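Local atomic coordinates of myosin-I heavy chain (Dictyostelium discoideum, PDB entry 5EJR), a protein that is an actin-based motor with ATPase activity that acts in early phagocytosis and adhesion, represented here by a MyTH4-FERM module of its tail. Residues V303-I306 with L307-H311; T401-Y404 with L405-F409. All coordinates share one frame; numbering follows the deposited sequence.

Contact 1: V303-I306 with L307-H311. With EDO (1,2-ethanediol), chain B.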
# COMPACT_ATOMS: atom_id res chain seq x y z
N VAL A 303 -11.55 26.55 -10.85
CA VAL A 303 -12.59 26.00 -11.73
C VAL A 303 -13.61 27.09 -12.17
O VAL A 303 -14.20 26.98 -13.24
CB VAL A 303 -13.26 24.73 -11.11
CG1 VAL A 303 -14.32 25.05 -10.05
CG2 VAL A 303 -13.81 23.82 -12.21
N ASN A 304 -13.81 28.14 -11.38
CA ASN A 304 -14.71 29.23 -11.73
C ASN A 304 -14.20 30.08 -12.88
O ASN A 304 -15.00 30.76 -13.54
CB ASN A 304 -15.05 30.09 -10.51
CG ASN A 304 -15.86 29.32 -9.49
OD1 ASN A 304 -15.38 28.99 -8.40
ND2 ASN A 304 -17.06 28.90 -9.87
N LYS A 305 -12.87 30.00 -13.17
CA LYS A 305 -12.24 30.76 -14.27
C LYS A 305 -11.79 29.84 -15.43
O LYS A 305 -11.06 30.28 -16.31
CB LYS A 305 -11.01 31.54 -13.71
CG LYS A 305 -11.42 32.57 -12.67
CD LYS A 305 -10.24 33.37 -12.17
CE LYS A 305 -10.70 34.48 -11.24
NZ LYS A 305 -9.56 35.07 -10.50
N ILE A 306 -12.19 28.56 -15.41
CA ILE A 306 -11.74 27.58 -16.41
C ILE A 306 -11.93 28.04 -17.89
O ILE A 306 -11.03 27.84 -18.71
CB ILE A 306 -12.35 26.19 -16.14
CG1 ILE A 306 -11.70 25.10 -17.02
CG2 ILE A 306 -13.87 26.20 -16.23
CD1 ILE A 306 -12.13 23.61 -16.70
N LEU A 307 -13.08 28.63 -18.23
CA LEU A 307 -13.37 29.07 -19.58
C LEU A 307 -12.48 30.24 -20.03
O LEU A 307 -12.25 30.39 -21.23
CB LEU A 307 -14.86 29.41 -19.77
CG LEU A 307 -15.84 28.21 -19.54
CD1 LEU A 307 -17.30 28.68 -19.61
CD2 LEU A 307 -15.61 27.13 -20.58
N ASP A 308 -11.97 31.02 -19.08
CA ASP A 308 -11.11 32.15 -19.39
C ASP A 308 -9.64 31.87 -19.10
O ASP A 308 -8.82 32.76 -19.31
CB ASP A 308 -11.61 33.43 -18.70
CG ASP A 308 -13.00 33.85 -19.17
OD1 ASP A 308 -13.20 33.97 -20.40
OD2 ASP A 308 -13.88 34.04 -18.32
N GLN A 309 -9.30 30.63 -18.63
CA GLN A 309 -7.92 30.21 -18.37
C GLN A 309 -7.73 28.78 -18.86
O GLN A 309 -7.15 27.93 -18.15
CB GLN A 309 -7.57 30.30 -16.88
CG GLN A 309 -7.93 31.61 -16.20
CD GLN A 309 -7.46 31.61 -14.76
OE1 GLN A 309 -7.51 30.60 -14.05
NE2 GLN A 309 -7.00 32.76 -14.31
N GLU A 310 -8.20 28.51 -20.08
CA GLU A 310 -8.22 27.17 -20.69
C GLU A 310 -6.87 26.47 -20.71
O GLU A 310 -6.83 25.27 -20.46
CB GLU A 310 -8.83 27.19 -22.11
CG GLU A 310 -8.00 27.88 -23.18
CD GLU A 310 -8.72 28.24 -24.46
OE1 GLU A 310 -9.69 29.03 -24.40
OE2 GLU A 310 -8.27 27.79 -25.54
N HIS A 311 -5.77 27.21 -21.00
CA HIS A 311 -4.41 26.65 -21.07
C HIS A 311 -3.98 25.94 -19.78
O HIS A 311 -3.23 24.97 -19.84
CB HIS A 311 -3.37 27.74 -21.42
CG HIS A 311 -3.43 28.93 -20.52
ND1 HIS A 311 -4.33 29.95 -20.73
CD2 HIS A 311 -2.60 29.27 -19.51
CE1 HIS A 311 -4.04 30.86 -19.82
NE2 HIS A 311 -3.03 30.49 -19.06
C1 EDO B . -11.64 24.22 -7.53
O1 EDO B . -11.54 25.51 -8.10
C2 EDO B . -10.39 23.44 -7.94
O2 EDO B . -10.25 23.54 -9.37
O HOH W 1 -15.05 29.80 -16.38
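Lys305 and Gln309 meet four residues apart. The backbone bonds come first. Lys305 O accepts from Asp308 N at 3.0 Å, with a bent N-H...O angle of 136°. The donor sits above the carbonyl plane, 53° out of it and off the lone pair. One step on, Gln309 N makes a weak bond to Ile306 O at 3.3 Å.

Water adds a link on the outside of the turn. It donates to Asn304 O and accepts from Leu307 N at 2.9 Å, in place of a direct bond between them.

Among the side chains, Gln309 CG lies beside the backbone N, and the extended chain carries the amide past the lysine. Gln309 OE1 comes to 3.6 Å from Lys305 CB, and Gln309 NE2 to 3.9 Å from Lys305 CD. These are packing contacts between an amide and methylenes. The lysine chain leads away from the turn. Ile306 CG2 also lies near Leu307 CG, at 4.3 Å, while the isoleucine packs on Trp313 and on helix 402-416.

At the start, Val303 N gives a nearly straight bond (169°) to O1 of an ethanediol, a molecule probably from the crystallisation liquor, at 2.9 Å. Asp301 O and Lys442 NZ are also hydrogen-bonded to it. The segment is a run of overlapping type I beta turns (303-306, 305-308 and 306-309) leading into helix 311-314 of the FERM domain.

Contact 2: T401-Y404 with L405-F409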
# COMPACT_ATOMS: atom_id res chain seq x y z
N THR A 401 -16.42 23.02 -30.16
CA THR A 401 -15.44 21.96 -30.34
C THR A 401 -15.56 20.95 -29.16
O THR A 401 -16.01 21.37 -28.09
CB THR A 401 -14.01 22.54 -30.33
OG1 THR A 401 -13.72 23.05 -29.03
CG2 THR A 401 -13.76 23.60 -31.42
N PRO A 402 -15.11 19.68 -29.31
CA PRO A 402 -15.14 18.74 -28.18
C PRO A 402 -14.36 19.23 -26.95
O PRO A 402 -14.84 19.11 -25.84
CB PRO A 402 -14.50 17.47 -28.77
CG PRO A 402 -14.77 17.58 -30.24
CD PRO A 402 -14.56 19.03 -30.52
N GLU A 403 -13.17 19.84 -27.15
CA GLU A 403 -12.42 20.41 -26.03
C GLU A 403 -13.23 21.47 -25.27
O GLU A 403 -13.20 21.50 -24.04
CB GLU A 403 -11.11 21.05 -26.52
CG GLU A 403 -10.27 21.55 -25.37
CD GLU A 403 -8.87 21.91 -25.80
OE1 GLU A 403 -8.03 20.99 -25.86
OE2 GLU A 403 -8.62 23.11 -26.05
N TYR A 404 -13.90 22.36 -26.01
CA TYR A 404 -14.66 23.43 -25.37
C TYR A 404 -15.87 22.90 -24.60
O TYR A 404 -16.22 23.47 -23.56
CB TYR A 404 -15.04 24.52 -26.35
CG TYR A 404 -15.60 25.75 -25.69
CD1 TYR A 404 -14.77 26.67 -25.05
CD2 TYR A 404 -16.98 25.96 -25.64
CE1 TYR A 404 -15.30 27.80 -24.42
CE2 TYR A 404 -17.51 27.09 -25.03
CZ TYR A 404 -16.68 27.99 -24.40
OH TYR A 404 -17.24 29.08 -23.77
N LEU A 405 -16.48 21.81 -25.09
CA LEU A 405 -17.61 21.17 -24.40
C LEU A 405 -17.14 20.51 -23.08
O LEU A 405 -17.84 20.56 -22.08
CB LEU A 405 -18.27 20.14 -25.32
CG LEU A 405 -19.10 20.65 -26.52
CD1 LEU A 405 -19.40 19.49 -27.48
CD2 LEU A 405 -20.41 21.36 -26.06
N LYS A 406 -15.94 19.95 -23.08
CA LYS A 406 -15.37 19.32 -21.89
C LYS A 406 -15.09 20.40 -20.80
O LYS A 406 -15.43 20.19 -19.64
CB LYS A 406 -14.12 18.48 -22.25
CG LYS A 406 -14.43 17.25 -23.14
CD LYS A 406 -13.17 16.55 -23.58
CE LYS A 406 -13.44 15.57 -24.70
NZ LYS A 406 -12.22 14.84 -25.09
N LEU A 407 -14.62 21.59 -21.23
CA LEU A 407 -14.36 22.71 -20.33
C LEU A 407 -15.65 23.27 -19.76
O LEU A 407 -15.69 23.63 -18.59
CB LEU A 407 -13.58 23.84 -21.07
CG LEU A 407 -12.14 23.54 -21.48
CD1 LEU A 407 -11.63 24.55 -22.51
CD2 LEU A 407 -11.22 23.57 -20.30
N MET A 408 -16.72 23.31 -20.59
CA MET A 408 -18.06 23.80 -20.22
C MET A 408 -18.65 22.84 -19.18
O MET A 408 -19.26 23.28 -18.22
CB MET A 408 -18.99 23.80 -21.45
CG MET A 408 -18.85 25.00 -22.35
SD MET A 408 -19.93 24.83 -23.83
CE MET A 408 -21.56 25.07 -23.10
N PHE A 409 -18.50 21.53 -19.42
CA PHE A 409 -18.98 20.50 -18.49
C PHE A 409 -18.27 20.67 -17.13
O PHE A 409 -18.94 20.77 -16.11
CB PHE A 409 -18.74 19.10 -19.07
CG PHE A 409 -18.88 17.98 -18.06
CD1 PHE A 409 -20.11 17.70 -17.47
CD2 PHE A 409 -17.77 17.24 -17.65
CE1 PHE A 409 -20.24 16.66 -16.54
CE2 PHE A 409 -17.90 16.22 -16.71
CZ PHE A 409 -19.13 15.95 -16.14
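Tyr404 and Met408 lie one helical turn apart and make a Met-aromatic contact. Tyr404 CG is anti to the backbone N (chi1 -170°), and the ring presents its CD2-CE2 side to the methionine. Met408 SD ends 3.5 Å from Tyr404 CE2. Met408 SD is 4.5 Å from the centroid of the Tyr404 ring and approaches obliquely. Met408 CG packs at 3.7 Å from Tyr404 CE2.

These are the N-terminal two turns of helix 402-416, in the central, helical lobe of the FERM domain. Thr401 is its N-cap. Thr401 OG1 accepts from Tyr404 N at 3.1 Å, and Thr401 O accepts from Leu405 N, also at 3.1 Å. The same i to i+4 pattern continues to Met408 N, bonded to Tyr404 O.

Leu405, Lys406, Leu407 and Met408 share one first-torsion choice, with CG anti to the carbonyl carbon. It lays each chain back along the preceding turn. Met408 then runs extended through chi2 and bends at chi3 (72°). Lys406 CG comes to 3.3 Å from Pro402 O, and Leu407 CG to 3.4 Å from Glu403 O. The extended Lys406 chain carries NZ to a salt bridge with Glu321, on helix 317-332.

How the contacts relate
Both contacts are local, and their centres are about 11 Å apart in the same lobe of the FERM domain. Contact 1 is a surface turn, mostly exposed, but its Ile306 is buried. Contact 2 is partly buried, on a regular helix, and buries Leu405 and Leu407. They meet at Leu407, whose CD2 lies 3.6 Å from Ile306 CG1 and whose CB lies 3.9 Å from Leu307 CD2. Glu310 CB adds a contact to Leu407 CD1 at 3.9 Å. Leu307 CD2 also reaches Tyr404 CE1 at 3.9 Å, so Leu307 packs on both Leu407 and the Tyr404 ring. The chemistry follows the place: irregular turn bonding at the surface, regular helical bonding in 401-409.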